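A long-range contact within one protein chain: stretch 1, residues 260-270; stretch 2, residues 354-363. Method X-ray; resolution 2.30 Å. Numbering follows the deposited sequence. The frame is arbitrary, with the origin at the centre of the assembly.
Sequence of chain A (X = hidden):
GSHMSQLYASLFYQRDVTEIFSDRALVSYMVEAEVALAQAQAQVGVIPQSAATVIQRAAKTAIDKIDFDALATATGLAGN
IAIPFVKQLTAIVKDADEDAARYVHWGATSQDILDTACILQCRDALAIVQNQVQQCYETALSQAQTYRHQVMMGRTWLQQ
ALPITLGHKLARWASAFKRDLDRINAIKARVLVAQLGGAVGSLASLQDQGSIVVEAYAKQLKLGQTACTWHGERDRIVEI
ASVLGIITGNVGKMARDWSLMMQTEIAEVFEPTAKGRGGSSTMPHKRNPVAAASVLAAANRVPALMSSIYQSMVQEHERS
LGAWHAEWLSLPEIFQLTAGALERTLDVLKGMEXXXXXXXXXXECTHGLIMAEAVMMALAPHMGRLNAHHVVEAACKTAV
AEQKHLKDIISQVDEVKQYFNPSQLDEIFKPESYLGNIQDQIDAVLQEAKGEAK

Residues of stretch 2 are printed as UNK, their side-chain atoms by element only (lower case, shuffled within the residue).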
# COMPACT_ATOMS: atom_id res chain seq x y z
N LEU A 260 -4.05 24.69 5.61
CA LEU A 260 -4.40 25.50 4.43
C LEU A 260 -4.89 26.88 4.95
O LEU A 260 -4.66 27.93 4.32
CB LEU A 260 -5.52 24.85 3.62
CG LEU A 260 -5.10 23.71 2.68
CD1 LEU A 260 -6.35 23.16 2.00
CD2 LEU A 260 -4.09 24.20 1.63
N MET A 261 -5.56 26.87 6.10
CA MET A 261 -6.07 28.12 6.66
C MET A 261 -4.95 28.96 7.27
O MET A 261 -5.16 30.12 7.59
CB MET A 261 -7.20 27.83 7.68
CG MET A 261 -8.45 27.27 7.03
SD MET A 261 -9.74 26.69 8.24
CE MET A 261 -10.29 28.14 8.70
N MET A 262 -3.77 28.38 7.42
CA MET A 262 -2.63 29.08 7.95
C MET A 262 -1.76 29.64 6.83
O MET A 262 -0.73 30.29 7.13
CB MET A 262 -1.74 28.15 8.77
CG MET A 262 -1.95 28.19 10.23
SD MET A 262 -0.95 26.99 11.14
CE MET A 262 0.54 27.92 11.45
N GLN A 263 -2.08 29.38 5.56
CA GLN A 263 -1.22 29.95 4.48
C GLN A 263 -1.16 31.48 4.69
O GLN A 263 -2.15 32.12 5.09
CB GLN A 263 -1.78 29.66 3.08
CG GLN A 263 -1.74 28.19 2.72
CD GLN A 263 -2.53 27.91 1.45
OE1 GLN A 263 -1.97 27.91 0.36
NE2 GLN A 263 -3.86 27.68 1.58
N THR A 264 0.01 32.07 4.44
CA THR A 264 0.19 33.49 4.63
C THR A 264 -0.92 34.35 4.01
O THR A 264 -1.37 35.33 4.60
CB THR A 264 1.56 33.94 4.04
OG1 THR A 264 2.59 33.06 4.53
CG2 THR A 264 1.89 35.40 4.46
N GLU A 265 -1.36 33.99 2.81
CA GLU A 265 -2.36 34.79 2.13
C GLU A 265 -3.79 34.55 2.63
O GLU A 265 -4.71 35.25 2.21
CB GLU A 265 -2.30 34.54 0.59
CG GLU A 265 -0.90 34.67 -0.09
CD GLU A 265 0.07 33.47 0.12
OE1 GLU A 265 -0.19 32.61 0.98
OE2 GLU A 265 1.11 33.40 -0.59
N ILE A 266 -4.01 33.55 3.47
CA ILE A 266 -5.37 33.28 3.97
C ILE A 266 -5.41 33.62 5.46
O ILE A 266 -6.27 34.40 5.89
CB ILE A 266 -5.73 31.81 3.67
CG1 ILE A 266 -5.72 31.68 2.11
CG2 ILE A 266 -7.05 31.40 4.42
CD1 ILE A 266 -6.02 30.33 1.60
N ALA A 267 -4.49 33.04 6.24
CA ALA A 267 -4.32 33.39 7.64
C ALA A 267 -5.58 33.51 8.45
O ALA A 267 -5.74 34.50 9.15
CB ALA A 267 -3.55 34.72 7.70
N GLU A 268 -6.46 32.52 8.39
CA GLU A 268 -7.72 32.57 9.11
C GLU A 268 -7.72 31.84 10.46
O GLU A 268 -8.49 32.16 11.35
CB GLU A 268 -8.83 32.00 8.22
CG GLU A 268 -9.06 32.77 6.92
CD GLU A 268 -10.10 32.09 6.04
OE1 GLU A 268 -10.29 30.86 6.15
OE2 GLU A 268 -10.73 32.78 5.23
N VAL A 269 -6.82 30.87 10.59
CA VAL A 269 -6.74 30.06 11.79
C VAL A 269 -5.30 29.67 11.95
O VAL A 269 -4.62 29.43 10.95
CB VAL A 269 -7.56 28.76 11.63
CG1 VAL A 269 -7.29 27.89 12.76
CG2 VAL A 269 -9.07 29.06 11.58
N PHE A 270 -4.83 29.62 13.19
CA PHE A 270 -3.44 29.27 13.47
C PHE A 270 -3.27 28.25 14.57
O PHE A 270 -4.05 28.18 15.52
CB PHE A 270 -2.63 30.48 13.90
CG PHE A 270 -2.49 31.49 12.83
CD1 PHE A 270 -3.51 32.43 12.61
CD2 PHE A 270 -1.35 31.52 12.03
CE1 PHE A 270 -3.40 33.37 11.58
CE2 PHE A 270 -1.24 32.46 11.01
CZ PHE A 270 -2.27 33.39 10.79
N UNK A 354 -8.29 31.91 16.19
CA UNK A 354 -9.16 32.27 15.06
C UNK A 354 -8.96 33.74 14.73
O UNK A 354 -8.98 34.57 15.62
c UNK A 354 -11.59 32.44 14.30
c UNK A 354 -10.63 32.01 15.44
c UNK A 354 -10.81 30.51 15.77
N UNK A 355 -8.72 34.08 13.46
CA UNK A 355 -8.52 35.50 13.08
C UNK A 355 -9.73 35.93 12.23
O UNK A 355 -9.75 35.77 11.03
c UNK A 355 -6.90 37.15 12.04
o UNK A 355 -7.78 37.95 11.72
c UNK A 355 -7.23 35.67 12.29
n UNK A 355 -5.62 37.50 12.15
N UNK A 356 -10.74 36.46 12.91
CA UNK A 356 -12.01 36.89 12.34
C UNK A 356 -11.89 37.97 11.29
O UNK A 356 -12.69 38.00 10.36
c UNK A 356 -12.97 37.35 13.50
N UNK A 357 -10.91 38.85 11.41
CA UNK A 357 -10.73 39.88 10.40
C UNK A 357 -10.29 39.36 9.06
O UNK A 357 -10.79 39.81 8.02
o UNK A 357 -9.16 42.98 13.33
c UNK A 357 -9.71 40.88 10.86
c UNK A 357 -9.32 42.93 12.08
c UNK A 357 -10.36 41.97 11.59
o UNK A 357 -8.66 43.59 11.20
N UNK A 358 -9.33 38.43 9.09
CA UNK A 358 -8.86 37.78 7.86
C UNK A 358 -10.01 36.99 7.25
O UNK A 358 -10.18 36.99 6.03
c UNK A 358 -6.40 37.76 8.38
c UNK A 358 -7.63 36.91 8.15
n UNK A 358 -5.38 37.23 9.03
o UNK A 358 -6.38 38.91 7.94
N UNK A 359 -10.84 36.36 8.07
CA UNK A 359 -11.98 35.63 7.52
C UNK A 359 -12.92 36.60 6.81
O UNK A 359 -13.44 36.30 5.71
c UNK A 359 -12.06 31.31 10.72
s UNK A 359 -12.91 32.92 10.53
c UNK A 359 -12.02 33.71 9.14
c UNK A 359 -12.74 34.91 8.61
N UNK A 360 -13.11 37.77 7.42
CA UNK A 360 -14.01 38.78 6.85
C UNK A 360 -13.41 39.28 5.54
O UNK A 360 -14.09 39.37 4.53
c UNK A 360 -14.21 39.96 7.82
c UNK A 360 -14.87 41.14 7.16
c UNK A 360 -16.49 42.23 6.13
n UNK A 360 -16.23 41.16 6.87
c UNK A 360 -14.34 42.25 6.58
n UNK A 360 -15.37 42.90 5.94
N UNK A 361 -12.12 39.62 5.58
CA UNK A 361 -11.41 40.03 4.39
C UNK A 361 -11.41 39.04 3.24
O UNK A 361 -11.52 39.45 2.11
c UNK A 361 -9.96 40.29 4.68
n UNK A 361 -8.31 43.56 4.98
c UNK A 361 -8.44 42.23 4.81
o UNK A 361 -7.56 41.51 4.27
c UNK A 361 -9.74 41.61 5.29
N UNK A 362 -11.26 37.74 3.50
CA UNK A 362 -11.21 36.85 2.38
C UNK A 362 -12.58 36.73 1.77
O UNK A 362 -12.71 36.42 0.58
c UNK A 362 -10.59 35.51 2.81
c UNK A 362 -9.19 35.69 3.35
o UNK A 362 -8.47 36.62 2.89
n UNK A 362 -8.77 34.85 4.32
N UNK A 363 -13.63 36.99 2.56
CA UNK A 363 -14.97 36.95 2.00
C UNK A 363 -15.11 38.12 0.96
O UNK A 363 -15.87 38.00 -0.03
c UNK A 363 -17.41 37.51 2.50
c UNK A 363 -16.20 35.85 3.93
c UNK A 363 -16.98 36.11 5.25
c UNK A 363 -16.05 37.13 3.10
O HOH W 1 -13.19 33.50 4.81

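Position 354 carries three side-chain carbons, the first bearing the other two. Its backbone pairs with Val269 as an antiparallel, non-hydrogen-bonded bridge, CA to CA 4.6 Å, and the two side chains share one face of the sheet. The branch at the beta carbon makes the residue valine, Val354.

Position 355 has two carbons, the second carrying one oxygen and one nitrogen. Its backbone N donates to Glu268 O at 2.9 Å with a nearly linear N-H...O angle of 174°, and its CB lies 3.7 Å from Ala267 O. The residue is asparagine. Asn355 is also the N-cap: its OD1 accepts from the backbone N of position 358 at 3.1 Å, occupying an amide left free in the first turn.

Position 356 has a single carbon, so it is alanine; Ala356 points away and makes no contact. Position 357 has three carbons, the third bearing two oxygens: glutamate. The end of Glu357 leads away from stretch 1.

Position 358 again shows two carbons, the second with one oxygen and one nitrogen. The side-chain nitrogen of position 358 lies 2.8 Å from Ala267 O, a suitable donor for a carbonyl; the residue is asparagine. The bond from Asn358 ND2 has an angle of 153°.

Position 359 is an unbranched run of two carbons, a sulfur and a terminal carbon. That terminal carbon lies 3.8 Å from Val269 CG2 and 4.2 Å from Met261 CE, while the carbon before the sulfur is 3.7 Å from Glu268 CB. The residue is methionine, Met359.

Position 360 has one carbon leading to a five-membered ring of three carbons and two nitrogens, hence histidine; His360 points away. Position 361 has three carbons, the third carrying an oxygen and a nitrogen. This is glutamine, and Gln361 is exposed without contact.

Position 362 repeats the two-carbon amide pattern, with CB directed toward stretch 1. Its side-chain nitrogen lies 3.0 Å from both Ile266 O and Glu268 OE2, and the residue is asparagine. Asn362 ND2 donates to both acceptors, at 155° and 175°, using its two hydrogens. Position 363 has four carbons, forked at the first with one arm two carbons long: isoleucine. Ile363 stays out of contact.

The contact works as a ladder of carbonyls. Ile266, Ala267 and Glu268 offer successive backbone oxygens, met respectively by Asn362 ND2, Asn358 ND2 and Asn355 N, so that stretch 1 advances as the helix is read back towards its N-cap. Glu268 adds a carboxylate anchor, extended by a water that donates to its OE2 (water O to OE2, 2.6 Å) and to Met359 O (water O to O, 3.0 Å). Met359 supplies the apolar packing beside this polar row, and 419 Å² is buried in all.

Stretch 2 354-363: VNAENMHQNI
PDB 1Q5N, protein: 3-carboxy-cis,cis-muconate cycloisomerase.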